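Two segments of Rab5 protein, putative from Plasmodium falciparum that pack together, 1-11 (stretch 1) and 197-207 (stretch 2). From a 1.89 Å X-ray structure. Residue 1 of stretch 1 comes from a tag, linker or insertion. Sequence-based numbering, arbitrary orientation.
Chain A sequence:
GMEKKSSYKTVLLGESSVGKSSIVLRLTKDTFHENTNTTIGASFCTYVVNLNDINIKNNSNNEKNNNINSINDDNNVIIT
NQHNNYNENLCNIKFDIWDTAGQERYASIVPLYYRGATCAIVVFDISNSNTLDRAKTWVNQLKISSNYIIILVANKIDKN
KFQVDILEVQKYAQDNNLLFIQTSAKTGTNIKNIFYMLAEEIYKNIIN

Stretch 1 (1-11) GMEKKSSYKTV
Stretch 2 (197-207) MLAEEIYKNII

An extended N-terminal segment of the Rab5 protein lies along a C-terminal helix and buries 395 Å² against it, both sides summed. Stretch 1 opens with tag residue G1, passes through a cis peptide bond into M2 (phi/psi -121/120), and runs mostly extended, interrupted at S6 (-67/-29), to strand 8-11. Stretch 2 is helical over 197-206, with regular i to i+4 backbone bonds such as I206 N to I202 O (2.9 Å). Strand and helix run at 135° between their N-to-C directions, their axes approaching to 12.0 Å. The register runs in reverse: M2 CA lies 4.7 Å from I206 CA, and T10 CA 9.7 Å from L198 CA.

Apolar contacts dominate. I202 (m, t) points toward stretch 1 and lays CG2 over one face of the Y8 ring (chi1 m, chi2 -87°), 3.9 Å from the ring centroid and 21° off its normal, a CH-pi contact. The same CG2 meets M2 SD at 4.0 Å, reached by the t, t, m rotamer of M2. I206 (m, t) leaves its backbone sideways, but its CD1 comes within 4.3 Å of Y8 CZ, an apolar contact, and the same methyl packs closely on the hydroxyl in van der Waals contact, I206 CD1 to Y8 OH 3.3 Å. K4 CB lies 4.2 Å from I206 CG2; T10 CG2 and L198 CD1 barely touch at 4.5 Å.

Polar contacts gather at the M2 end of the interface. No direct hydrogen bond joins the modelled atoms of the two stretches, but I206 CA approaches M2 O at 3.6 Å in a nearly linear CA-H...O contact (171°). The O of water 1 lies 2.9 Å from G1 O and 2.7 Å from N205 OD1, within hydrogen-bonding reach of each, and so links the tag residue to the helix.

Side-chain hydrogen bonds also form within each stretch. K5 N donates to Y8 OH (3.0 Å, 174°), tying the ring back to its own chain; T10 OG1 (chi1 m) donates to Y8 O (3.0 Å), and N205 ND2 to E201 O (2.8 Å).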

# COMPACT_ATOMS: atom_id res chain seq x y z
N GLY A 1 6.04 -15.03 8.82
CA GLY A 1 6.39 -15.14 7.37
C GLY A 1 7.51 -16.14 7.12
O GLY A 1 8.25 -16.49 8.05
N MET A 2 7.69 -16.55 5.86
CA MET A 2 7.11 -15.79 4.75
C MET A 2 6.13 -16.51 3.83
O MET A 2 6.46 -17.50 3.16
CB MET A 2 8.22 -15.11 3.94
CG MET A 2 7.73 -13.95 3.09
SD MET A 2 9.08 -13.00 2.37
CE MET A 2 9.77 -12.17 3.80
N GLU A 3 4.92 -15.95 3.79
CA GLU A 3 3.89 -16.22 2.78
C GLU A 3 4.40 -15.87 1.37
O GLU A 3 4.98 -14.81 1.17
CB GLU A 3 2.67 -15.36 3.14
CG GLU A 3 1.56 -15.27 2.08
CD GLU A 3 0.72 -13.98 2.19
OE1 GLU A 3 1.20 -12.95 2.75
OE2 GLU A 3 -0.42 -13.98 1.67
N LYS A 4 4.19 -16.77 0.40
CA LYS A 4 4.50 -16.50 -1.01
C LYS A 4 3.43 -15.56 -1.60
O LYS A 4 2.24 -15.76 -1.37
CB LYS A 4 4.59 -17.82 -1.78
CG LYS A 4 4.62 -17.69 -3.31
CD LYS A 4 3.94 -18.89 -3.99
N LYS A 5 3.86 -14.53 -2.34
CA LYS A 5 2.93 -13.53 -2.90
C LYS A 5 3.09 -13.36 -4.41
O LYS A 5 4.18 -13.59 -4.95
CB LYS A 5 3.12 -12.16 -2.24
CG LYS A 5 3.29 -12.17 -0.72
CD LYS A 5 3.47 -10.75 -0.18
CE LYS A 5 2.18 -9.96 -0.29
NZ LYS A 5 2.40 -8.50 -0.26
N SER A 6 2.03 -12.92 -5.09
CA SER A 6 2.09 -12.64 -6.53
C SER A 6 2.99 -11.44 -6.85
O SER A 6 3.54 -11.35 -7.94
CB SER A 6 0.70 -12.43 -7.12
OG SER A 6 0.02 -11.41 -6.40
N SER A 7 3.09 -10.50 -5.91
CA SER A 7 4.16 -9.49 -5.92
C SER A 7 4.51 -8.99 -4.52
O SER A 7 3.73 -9.13 -3.57
CB SER A 7 3.87 -8.32 -6.87
OG SER A 7 2.92 -7.44 -6.33
N TYR A 8 5.70 -8.41 -4.42
CA TYR A 8 6.25 -8.00 -3.14
C TYR A 8 6.41 -6.49 -3.13
O TYR A 8 7.29 -5.94 -3.83
CB TYR A 8 7.57 -8.73 -2.89
CG TYR A 8 7.39 -10.24 -2.86
CD1 TYR A 8 7.04 -10.88 -1.69
CD2 TYR A 8 7.56 -11.01 -4.01
CE1 TYR A 8 6.86 -12.25 -1.64
CE2 TYR A 8 7.37 -12.40 -3.98
CZ TYR A 8 7.02 -13.00 -2.78
OH TYR A 8 6.82 -14.36 -2.70
N LYS A 9 5.56 -5.82 -2.35
CA LYS A 9 5.68 -4.37 -2.17
C LYS A 9 7.07 -4.01 -1.67
O LYS A 9 7.57 -4.61 -0.71
CB LYS A 9 4.59 -3.81 -1.24
CG LYS A 9 4.67 -2.29 -1.03
CD LYS A 9 3.50 -1.81 -0.15
CE LYS A 9 3.52 -0.30 0.04
NZ LYS A 9 2.36 0.12 0.92
N THR A 10 7.70 -3.05 -2.35
CA THR A 10 9.06 -2.65 -2.05
C THR A 10 9.12 -1.14 -2.00
O THR A 10 8.87 -0.47 -3.02
CB THR A 10 10.02 -3.22 -3.11
OG1 THR A 10 9.94 -4.65 -3.08
CG2 THR A 10 11.45 -2.77 -2.88
N VAL A 11 9.42 -0.60 -0.82
CA VAL A 11 9.57 0.84 -0.67
C VAL A 11 10.99 1.26 -1.06
O VAL A 11 11.99 0.72 -0.56
CB VAL A 11 9.16 1.40 0.73
CG1 VAL A 11 9.94 0.74 1.89
CG2 VAL A 11 9.34 2.94 0.79
N MET A 197 19.70 -9.65 -4.98
CA MET A 197 19.95 -9.86 -3.56
C MET A 197 18.65 -9.95 -2.76
O MET A 197 18.48 -10.85 -1.92
CB MET A 197 20.85 -8.75 -3.01
CG MET A 197 22.33 -8.81 -3.51
SD MET A 197 23.37 -7.52 -2.78
CE MET A 197 23.59 -8.14 -1.12
N LEU A 198 17.73 -9.01 -3.03
CA LEU A 198 16.41 -9.02 -2.41
C LEU A 198 15.63 -10.28 -2.73
O LEU A 198 15.05 -10.89 -1.84
CB LEU A 198 15.58 -7.80 -2.84
CG LEU A 198 15.98 -6.45 -2.24
CD1 LEU A 198 15.12 -5.32 -2.82
CD2 LEU A 198 15.86 -6.50 -0.71
N ALA A 199 15.59 -10.65 -4.01
CA ALA A 199 14.88 -11.84 -4.45
C ALA A 199 15.46 -13.12 -3.79
O ALA A 199 14.69 -13.99 -3.33
CB ALA A 199 14.87 -11.94 -5.98
N GLU A 200 16.79 -13.23 -3.74
CA GLU A 200 17.44 -14.35 -3.02
C GLU A 200 16.97 -14.42 -1.56
O GLU A 200 16.64 -15.49 -1.05
CB GLU A 200 18.98 -14.21 -3.08
CG GLU A 200 19.57 -14.41 -4.48
CD GLU A 200 21.01 -13.91 -4.62
OE1 GLU A 200 21.50 -13.15 -3.76
OE2 GLU A 200 21.65 -14.29 -5.62
N GLU A 201 16.94 -13.27 -0.90
CA GLU A 201 16.47 -13.18 0.47
C GLU A 201 14.97 -13.51 0.63
O GLU A 201 14.59 -14.19 1.58
CB GLU A 201 16.80 -11.79 1.02
CG GLU A 201 16.80 -11.71 2.53
CD GLU A 201 17.91 -12.54 3.18
OE1 GLU A 201 18.98 -12.78 2.56
OE2 GLU A 201 17.69 -12.93 4.33
N ILE A 202 14.11 -13.04 -0.28
CA ILE A 202 12.69 -13.40 -0.22
C ILE A 202 12.53 -14.93 -0.33
O ILE A 202 11.78 -15.53 0.43
CB ILE A 202 11.83 -12.70 -1.31
CG1 ILE A 202 11.75 -11.19 -1.05
CG2 ILE A 202 10.42 -13.29 -1.35
CD1 ILE A 202 11.25 -10.38 -2.28
N TYR A 203 13.24 -15.53 -1.28
CA TYR A 203 13.15 -16.97 -1.54
C TYR A 203 13.58 -17.77 -0.31
O TYR A 203 12.90 -18.70 0.12
CB TYR A 203 14.04 -17.35 -2.71
CG TYR A 203 13.95 -18.82 -3.10
CD1 TYR A 203 12.87 -19.28 -3.85
CD2 TYR A 203 14.93 -19.73 -2.70
CE1 TYR A 203 12.77 -20.62 -4.22
CE2 TYR A 203 14.83 -21.08 -3.06
CZ TYR A 203 13.75 -21.51 -3.82
OH TYR A 203 13.63 -22.84 -4.18
N LYS A 204 14.74 -17.39 0.23
CA LYS A 204 15.28 -17.97 1.44
C LYS A 204 14.22 -17.96 2.54
O LYS A 204 14.06 -18.94 3.27
CB LYS A 204 16.52 -17.18 1.84
CG LYS A 204 17.31 -17.70 3.03
CD LYS A 204 18.46 -16.73 3.32
CE LYS A 204 19.51 -17.34 4.24
NZ LYS A 204 18.98 -17.65 5.60
N ASN A 205 13.48 -16.86 2.64
CA ASN A 205 12.41 -16.73 3.61
C ASN A 205 11.17 -17.57 3.35
O ASN A 205 10.63 -18.18 4.28
CB ASN A 205 12.04 -15.26 3.82
CG ASN A 205 12.95 -14.60 4.82
OD1 ASN A 205 12.72 -14.68 6.02
ND2 ASN A 205 14.02 -13.99 4.33
N ILE A 206 10.70 -17.58 2.10
CA ILE A 206 9.57 -18.41 1.67
C ILE A 206 9.90 -19.87 1.96
O ILE A 206 9.06 -20.61 2.44
CB ILE A 206 9.31 -18.31 0.16
CG1 ILE A 206 8.89 -16.91 -0.27
CG2 ILE A 206 8.24 -19.35 -0.26
CD1 ILE A 206 8.83 -16.78 -1.79
N ILE A 207 11.13 -20.26 1.61
CA ILE A 207 11.67 -21.58 1.96
C ILE A 207 11.94 -21.68 3.46
O ILE A 207 11.86 -22.76 4.05
CB ILE A 207 12.96 -21.88 1.14
CG1 ILE A 207 12.60 -22.35 -0.28
CG2 ILE A 207 13.87 -22.88 1.84
CD1 ILE A 207 11.71 -23.58 -0.35
O HOH W 1 10.72 -16.41 6.61